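Local coordinates for IPT/TIG domain-containing protein BACOVA_02650 (PDB 5E7H), which binds polysaccharide at the cell surface, probably capturing xyloglucan before its import into the periplasm for degradation, at residues A[6-11]-A[17-22]; A[30-35]-A[54-59]. All coordinates share one frame; numbering follows the deposited sequence. Where two conformers were deposited one is given.

Contact 1 (A[6-11]-A[17-22]); sequences TAVSST and STVTIT
S9 holds its hydroxyl between the backbone N and the carbonyl carbon (chi1 56°), which places OG within reach of T20 N. T20 N donates to S9 OG at 3.0 Å, and the bond is almost straight (176°). S9 N in turn donates to T20 O at 2.9 Å. S9 thus carries on the strand pairing with its side chain where 6-11 turns away. A water joins S9 OG, 2.6 Å away, to T18 O. Without the hydroxyl, as with an alanine here, T20 N would probably lose its acceptor and the water its hold on this residue. At the other end T6 and A7 share T22 as their partner, which makes a classic beta bulge. T22 O accepts from T6 N at 2.8 Å and more weakly from A7 N. The T22 chi1 is similar (64°), and in one of T6's two conformers the side chains lie roughly perpendicular, with T6 OG1 hydrogen-bonded to T22 OG1 at 2.9 Å. On the buried face V8 CG1 lies 4.2 Å from V19 CG1. Strands 4-8 and 18-24 form an antiparallel hairpin; 4-8 is an outermost strand of its sheet, and 53-57 pairs with the other edge of 18-24.

Contact 2 (A[30-35]-A[54-59]); sequences SRVNIN and ISFVLP
Strands 31-34 and 54-57 pass each other at an angle of 54° between their N-to-C directions, with axes 10.6 Å apart at the closest approach. The nearest CA pairs are V32 with F56, at 9.6 Å, and I34 with L58. No hydrogen bond joins the two segments, so the contact is made by side chains meeting between two layers. V32, I34, I54 and F56 all point inward and all are buried. A chi1 near +60° (55°) tucks the F56 ring over its own backbone, and from there it meets V32 and I34, which come from the other layer. V32 CG1 lies 3.9 Å from F56 CE2, while I34 CD1 lies 4.0 Å from F56 CZ. Both methyls meet the ring obliquely, at its CE2 and CZ end. The other branch of V32 serves a second neighbour: CG2 is 3.9 Å from I54 CD1, and the two side chains run alongside each other, pointing opposite ways. Around them, I40 touches V32, I34 and F56, I68 touches V32 and I34, and V19 lies against F56. The arrangement is that of a beta sandwich with an apolar interior between two antiparallel sheets, as expected of the immunoglobulin-like IPT/TIG domain that forms the N-terminal part of this fragment.

Overall arrangement
The chain begins with strand 4-8, runs through a short loop and returns along strand 18-24. Contact 1 closes this hairpin, with five residues between its segments. The chain then crosses to the second sheet at strand 31-34. It passes through 38-40 and comes back to the first sheet at 46-47 and 53-57, where contact 2 closes a longer loop of 18 residues. The contacts follow in series and neither nests in the other. Their centres are about 10 Å apart. Strand 53-57 lies beside 18-24, with probable hydrogen bonds from V19 N to F56 O and from I21 N to I54 O. Contact 1 therefore works within one sheet, and contact 2 joins that sheet to its partner.

Contact 1 (A[6-11]-A[17-22])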
ATOM      1  N   THR A   6      -5.522  16.306   7.222  0.54 27.89           N
ATOM      2  CA  THR A   6      -4.056  16.301   7.219  0.54 27.26           C
ATOM      3  C   THR A   6      -3.455  14.977   6.734  0.54 28.86           C
ATOM      4  O   THR A   6      -2.346  14.971   6.207  0.54 28.28           O
ATOM      5  CB  THR A   6      -3.493  16.625   8.620  0.54 30.25           C
ATOM      6  OG1 THR A   6      -4.032  15.720   9.588  0.54 30.15           O
ATOM      7  CG2 THR A   6      -3.844  18.049   9.017  0.54 38.49           C
ATOM      8  N   ALA A   7      -4.163  13.861   6.899  1.00 26.71           N
ATOM      9  CA  ALA A   7      -3.665  12.579   6.405  1.00 22.87           C
ATOM     10  C   ALA A   7      -4.792  11.553   6.290  1.00 20.72           C
ATOM     11  O   ALA A   7      -5.791  11.639   7.002  1.00 23.12           O
ATOM     12  CB  ALA A   7      -2.583  12.053   7.311  1.00 26.02           C
ATOM     13  N   VAL A   8      -4.627  10.615   5.368  1.00 20.19           N
ATOM     14  CA  VAL A   8      -5.525   9.476   5.214  1.00 19.18           C
ATOM     15  C   VAL A   8      -4.677   8.214   5.335  1.00 19.08           C
ATOM     16  O   VAL A   8      -3.556   8.159   4.825  1.00 19.16           O
ATOM     17  CB  VAL A   8      -6.266   9.506   3.872  1.00 18.51           C
ATOM     18  CG1 VAL A   8      -7.247   8.363   3.766  1.00 19.66           C
ATOM     19  CG2 VAL A   8      -7.013  10.832   3.710  1.00 22.52           C
ATOM     20  N   SER A   9      -5.207   7.202   6.023  1.00 16.77           N
ATOM     21  CA  SER A   9      -4.431   6.010   6.353  1.00 15.97           C
ATOM     22  C   SER A   9      -3.901   5.263   5.132  1.00 16.18           C
ATOM     23  O   SER A   9      -2.793   4.685   5.165  1.00 16.22           O
ATOM     24  CB  SER A   9      -5.284   5.073   7.219  1.00 17.34           C
ATOM     25  OG  SER A   9      -6.506   4.759   6.573  1.00 18.45           O
ATOM     26  N   SER A  10      -4.653   5.268   4.034  1.00 15.52           N
ATOM     27  CA  SER A  10      -4.224   4.611   2.806  1.00 14.89           C
ATOM     28  C   SER A  10      -4.930   5.213   1.602  1.00 16.09           C
ATOM     29  O   SER A  10      -6.038   5.729   1.746  1.00 17.92           O
ATOM     30  CB  SER A  10      -4.504   3.117   2.873  1.00 15.17           C
ATOM     31  OG  SER A  10      -4.186   2.492   1.647  1.00 14.67           O
ATOM     32  N   THR A  11      -4.282   5.162   0.445  1.00 16.51           N
ATOM     33  CA  THR A  11      -4.938   5.518  -0.820  1.00 16.06           C
ATOM     34  C   THR A  11      -5.717   4.338  -1.408  1.00 15.57           C
ATOM     35  O   THR A  11      -6.489   4.519  -2.336  1.00 16.36           O
ATOM     36  CB  THR A  11      -3.922   6.015  -1.866  1.00 16.61           C
ATOM     37  OG1 THR A  11      -2.994   4.976  -2.166  1.00 18.02           O
ATOM     38  CG2 THR A  11      -3.161   7.244  -1.376  1.00 21.11           C
ATOM     39  N   SER A  17     -11.774  -3.194   5.639  1.00 17.52           N
ATOM     40  CA  SER A  17     -10.785  -2.718   6.603  1.00 15.51           C
ATOM     41  C   SER A  17     -11.091  -1.282   7.008  1.00 17.97           C
ATOM     42  O   SER A  17     -11.940  -0.610   6.409  1.00 17.92           O
ATOM     43  CB  SER A  17      -9.376  -2.832   6.038  1.00 16.97           C
ATOM     44  OG  SER A  17      -9.110  -1.793   5.097  1.00 18.76           O
ATOM     45  N   THR A  18     -10.422  -0.821   8.064  1.00 16.98           N
ATOM     46  CA  THR A  18     -10.684   0.497   8.631  1.00 17.41           C
ATOM     47  C   THR A  18      -9.887   1.557   7.895  1.00 18.38           C
ATOM     48  O   THR A  18      -8.690   1.388   7.643  1.00 20.03           O
ATOM     49  CB  THR A  18     -10.335   0.539  10.120  1.00 20.69           C
ATOM     50  OG1 THR A  18     -11.117  -0.444  10.805  1.00 23.08           O
ATOM     51  CG2 THR A  18     -10.644   1.916  10.723  1.00 22.43           C
ATOM     52  N   VAL A  19     -10.576   2.631   7.553  1.00 16.75           N
ATOM     53  CA  VAL A  19      -9.976   3.838   6.993  1.00 17.41           C
ATOM     54  C   VAL A  19      -9.964   4.885   8.087  1.00 18.39           C
ATOM     55  O   VAL A  19     -10.972   5.083   8.747  1.00 20.00           O
ATOM     56  CB  VAL A  19     -10.784   4.369   5.793  1.00 18.08           C
ATOM     57  CG1 VAL A  19     -10.063   5.550   5.124  1.00 19.85           C
ATOM     58  CG2 VAL A  19     -11.016   3.265   4.790  1.00 19.31           C
ATOM     59  N   THR A  20      -8.821   5.540   8.273  1.00 16.73           N
ATOM     60  CA  THR A  20      -8.686   6.574   9.292  1.00 17.52           C
ATOM     61  C   THR A  20      -8.244   7.862   8.623  1.00 18.41           C
ATOM     62  O   THR A  20      -7.358   7.845   7.779  1.00 20.12           O
ATOM     63  CB  THR A  20      -7.673   6.170  10.380  1.00 22.59           C
ATOM     64  OG1 THR A  20      -8.063   4.919  10.953  1.00 24.96           O
ATOM     65  CG2 THR A  20      -7.635   7.201  11.479  1.00 21.48           C
ATOM     66  N   ILE A  21      -8.892   8.957   8.987  1.00 19.79           N
ATOM     67  CA  ILE A  21      -8.584  10.278   8.453  1.00 20.23           C
ATOM     68  C   ILE A  21      -8.258  11.193   9.614  1.00 21.91           C
ATOM     69  O   ILE A  21      -9.044  11.331  10.519  1.00 23.79           O
ATOM     70  CB  ILE A  21      -9.753  10.867   7.662  1.00 21.63           C
ATOM     71  CG1 ILE A  21     -10.139   9.927   6.519  1.00 22.99           C
ATOM     72  CG2 ILE A  21      -9.390  12.260   7.135  1.00 25.80           C
ATOM     73  CD1 ILE A  21     -11.407  10.344   5.804  1.00 27.48           C
ATOM     74  N   THR A  22      -7.084  11.815   9.579  1.00 22.16           N
ATOM     75  CA  THR A  22      -6.732  12.797  10.608  1.00 23.86           C
ATOM     76  C   THR A  22      -6.886  14.208  10.060  1.00 24.27           C
ATOM     77  O   THR A  22      -6.771  14.445   8.855  1.00 25.94           O
ATOM     78  CB  THR A  22      -5.297  12.608  11.105  1.00 35.21           C
ATOM     79  OG1 THR A  22      -4.397  12.848  10.029  1.00 34.99           O
ATOM     80  CG2 THR A  22      -5.079  11.198  11.605  1.00 45.06           C
TER
HETATM   81  O   HOH W   1      -6.649   2.279   5.691  1.00 22.19           O

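Contact 2 (A[30-35]-A[54-59])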
ATOM      1  N   SER A  30     -21.530  15.227   8.932  1.00 33.38           N
ATOM      2  CA  SER A  30     -22.850  14.919   8.397  1.00 38.91           C
ATOM      3  C   SER A  30     -22.763  14.115   7.109  1.00 36.15           C
ATOM      4  O   SER A  30     -23.758  13.576   6.640  1.00 35.85           O
ATOM      5  CB  SER A  30     -23.640  16.209   8.159  1.00 42.74           C
ATOM      6  OG  SER A  30     -23.007  17.044   7.211  1.00 38.40           O
ATOM      7  N   ARG A  31     -21.567  14.018   6.539  1.00 30.47           N
ATOM      8  CA  ARG A  31     -21.399  13.247   5.323  1.00 29.24           C
ATOM      9  C   ARG A  31     -19.942  12.911   5.092  1.00 26.78           C
ATOM     10  O   ARG A  31     -19.080  13.763   5.266  1.00 28.90           O
ATOM     11  CB  ARG A  31     -21.932  14.015   4.119  1.00 35.45           C
ATOM     12  CG  ARG A  31     -22.010  13.190   2.866  1.00 35.26           C
ATOM     13  CD  ARG A  31     -22.424  14.032   1.686  1.00 40.18           C
ATOM     14  NE  ARG A  31     -22.695  13.211   0.512  1.00 44.83           N
ATOM     15  CZ  ARG A  31     -22.892  13.691  -0.710  1.00 59.35           C
ATOM     16  NH1 ARG A  31     -22.843  15.000  -0.932  1.00 68.97           N
ATOM     17  NH2 ARG A  31     -23.135  12.860  -1.712  1.00 58.71           N
ATOM     18  N   VAL A  32     -19.687  11.665   4.707  1.00 25.83           N
ATOM     19  CA  VAL A  32     -18.390  11.271   4.163  1.00 25.44           C
ATOM     20  C   VAL A  32     -18.643  10.567   2.833  1.00 28.48           C
ATOM     21  O   VAL A  32     -19.206   9.469   2.796  1.00 27.98           O
ATOM     22  CB  VAL A  32     -17.588  10.349   5.121  1.00 25.09           C
ATOM     23  CG1 VAL A  32     -16.301   9.850   4.465  1.00 22.78           C
ATOM     24  CG2 VAL A  32     -17.257  11.097   6.408  1.00 27.19           C
ATOM     25  N   ASN A  33     -18.250  11.223   1.742  1.00 25.22           N
ATOM     26  CA  ASN A  33     -18.476  10.699   0.403  1.00 23.10           C
ATOM     27  C   ASN A  33     -17.194  10.123  -0.166  1.00 23.86           C
ATOM     28  O   ASN A  33     -16.149  10.760  -0.113  1.00 21.92           O
ATOM     29  CB  ASN A  33     -19.011  11.780  -0.532  1.00 24.32           C
ATOM     30  CG  ASN A  33     -19.203  11.271  -1.944  1.00 27.35           C
ATOM     31  OD1 ASN A  33     -18.315  11.394  -2.770  1.00 28.47           O
ATOM     32  ND2 ASN A  33     -20.359  10.656  -2.213  1.00 31.36           N
ATOM     33  N   ILE A  34     -17.294   8.911  -0.699  1.00 20.19           N
ATOM     34  CA  ILE A  34     -16.182   8.221  -1.318  1.00 18.57           C
ATOM     35  C   ILE A  34     -16.225   8.308  -2.839  1.00 19.94           C
ATOM     36  O   ILE A  34     -17.077   7.683  -3.477  1.00 19.50           O
ATOM     37  CB  ILE A  34     -16.169   6.739  -0.916  1.00 17.08           C
ATOM     38  CG1 ILE A  34     -16.274   6.557   0.604  1.00 20.22           C
ATOM     39  CG2 ILE A  34     -14.909   6.076  -1.425  1.00 17.62           C
ATOM     40  CD1 ILE A  34     -15.233   7.287   1.457  1.00 20.89           C
ATOM     41  N   ASN A  35     -15.350   9.148  -3.397  1.00 19.76           N
ATOM     42  CA  ASN A  35     -15.107   9.234  -4.840  1.00 20.02           C
ATOM     43  C   ASN A  35     -16.349   9.543  -5.657  1.00 21.07           C
ATOM     44  O   ASN A  35     -16.410   9.197  -6.833  1.00 21.82           O
ATOM     45  CB  ASN A  35     -14.447   7.933  -5.344  1.00 18.32           C
ATOM     46  CG  ASN A  35     -13.029   7.769  -4.830  1.00 17.41           C
ATOM     47  OD1 ASN A  35     -12.610   8.479  -3.911  1.00 18.12           O
ATOM     48  ND2 ASN A  35     -12.270   6.854  -5.438  1.00 17.72           N
ATOM     49  N   ILE A  54     -11.406  10.849  12.180  1.00 25.97           N
ATOM     50  CA  ILE A  54     -12.567  10.011  11.955  1.00 28.30           C
ATOM     51  C   ILE A  54     -12.114   8.684  11.362  1.00 23.69           C
ATOM     52  O   ILE A  54     -11.058   8.576  10.711  1.00 24.31           O
ATOM     53  CB  ILE A  54     -13.610  10.667  11.034  1.00 28.96           C
ATOM     54  CG1 ILE A  54     -13.044  10.913   9.644  1.00 26.69           C
ATOM     55  CG2 ILE A  54     -14.104  11.991  11.648  1.00 29.54           C
ATOM     56  CD1 ILE A  54     -14.082  11.411   8.641  1.00 32.93           C
ATOM     57  N   SER A  55     -12.913   7.656  11.615  1.00 23.60           N
ATOM     58  CA  SER A  55     -12.651   6.357  11.025  1.00 19.28           C
ATOM     59  C   SER A  55     -13.934   5.624  10.694  1.00 20.67           C
ATOM     60  O   SER A  55     -14.985   5.902  11.256  1.00 22.73           O
ATOM     61  CB  SER A  55     -11.791   5.493  11.947  1.00 25.85           C
ATOM     62  OG  SER A  55     -12.466   5.241  13.173  1.00 30.34           O
ATOM     63  N   PHE A  56     -13.816   4.681   9.767  1.00 21.01           N
ATOM     64  CA  PHE A  56     -14.950   3.892   9.307  1.00 21.67           C
ATOM     65  C   PHE A  56     -14.412   2.720   8.525  1.00 18.42           C
ATOM     66  O   PHE A  56     -13.291   2.770   8.008  1.00 18.46           O
ATOM     67  CB  PHE A  56     -15.882   4.715   8.424  1.00 21.10           C
ATOM     68  CG  PHE A  56     -15.181   5.344   7.258  1.00 21.24           C
ATOM     69  CD1 PHE A  56     -15.027   4.659   6.068  1.00 21.49           C
ATOM     70  CD2 PHE A  56     -14.674   6.633   7.369  1.00 27.19           C
ATOM     71  CE1 PHE A  56     -14.357   5.248   5.000  1.00 24.92           C
ATOM     72  CE2 PHE A  56     -14.005   7.219   6.307  1.00 24.56           C
ATOM     73  CZ  PHE A  56     -13.855   6.531   5.133  1.00 24.30           C
ATOM     74  N   VAL A  57     -15.225   1.678   8.419  1.00 18.28           N
ATOM     75  CA  VAL A  57     -14.900   0.539   7.596  1.00 15.72           C
ATOM     76  C   VAL A  57     -15.304   0.809   6.144  1.00 17.19           C
ATOM     77  O   VAL A  57     -16.425   1.284   5.915  1.00 20.08           O
ATOM     78  CB  VAL A  57     -15.622  -0.693   8.128  1.00 19.05           C
ATOM     79  CG1 VAL A  57     -15.385  -1.881   7.225  1.00 19.75           C
ATOM     80  CG2 VAL A  57     -15.153  -1.005   9.553  1.00 23.44           C
ATOM     81  N   LEU A  58     -14.414   0.526   5.189  1.00 17.26           N
ATOM     82  CA  LEU A  58     -14.717   0.711   3.768  1.00 16.56           C
ATOM     83  C   LEU A  58     -15.708  -0.398   3.336  1.00 18.81           C
ATOM     84  O   LEU A  58     -15.339  -1.570   3.344  1.00 19.34           O
ATOM     85  CB  LEU A  58     -13.442   0.683   2.921  1.00 16.20           C
ATOM     86  CG  LEU A  58     -13.659   0.987   1.435  1.00 17.69           C
ATOM     87  CD1 LEU A  58     -14.046   2.433   1.225  1.00 19.17           C
ATOM     88  CD2 LEU A  58     -12.416   0.649   0.647  1.00 18.80           C
ATOM     89  N   PRO A  59     -16.949  -0.042   2.964  1.00 16.99           N
ATOM     90  CA  PRO A  59     -17.941  -1.098   2.729  1.00 21.31           C
ATOM     91  C   PRO A  59     -17.884  -1.759   1.348  1.00 27.53           C
ATOM     92  O   PRO A  59     -18.408  -2.866   1.175  1.00 29.41           O
ATOM     93  CB  PRO A  59     -19.263  -0.370   2.915  1.00 25.81           C
ATOM     94  CG  PRO A  59     -18.991   1.033   2.553  1.00 25.93           C
ATOM     95  CD  PRO A  59     -17.566   1.298   2.962  1.00 17.53           C
TER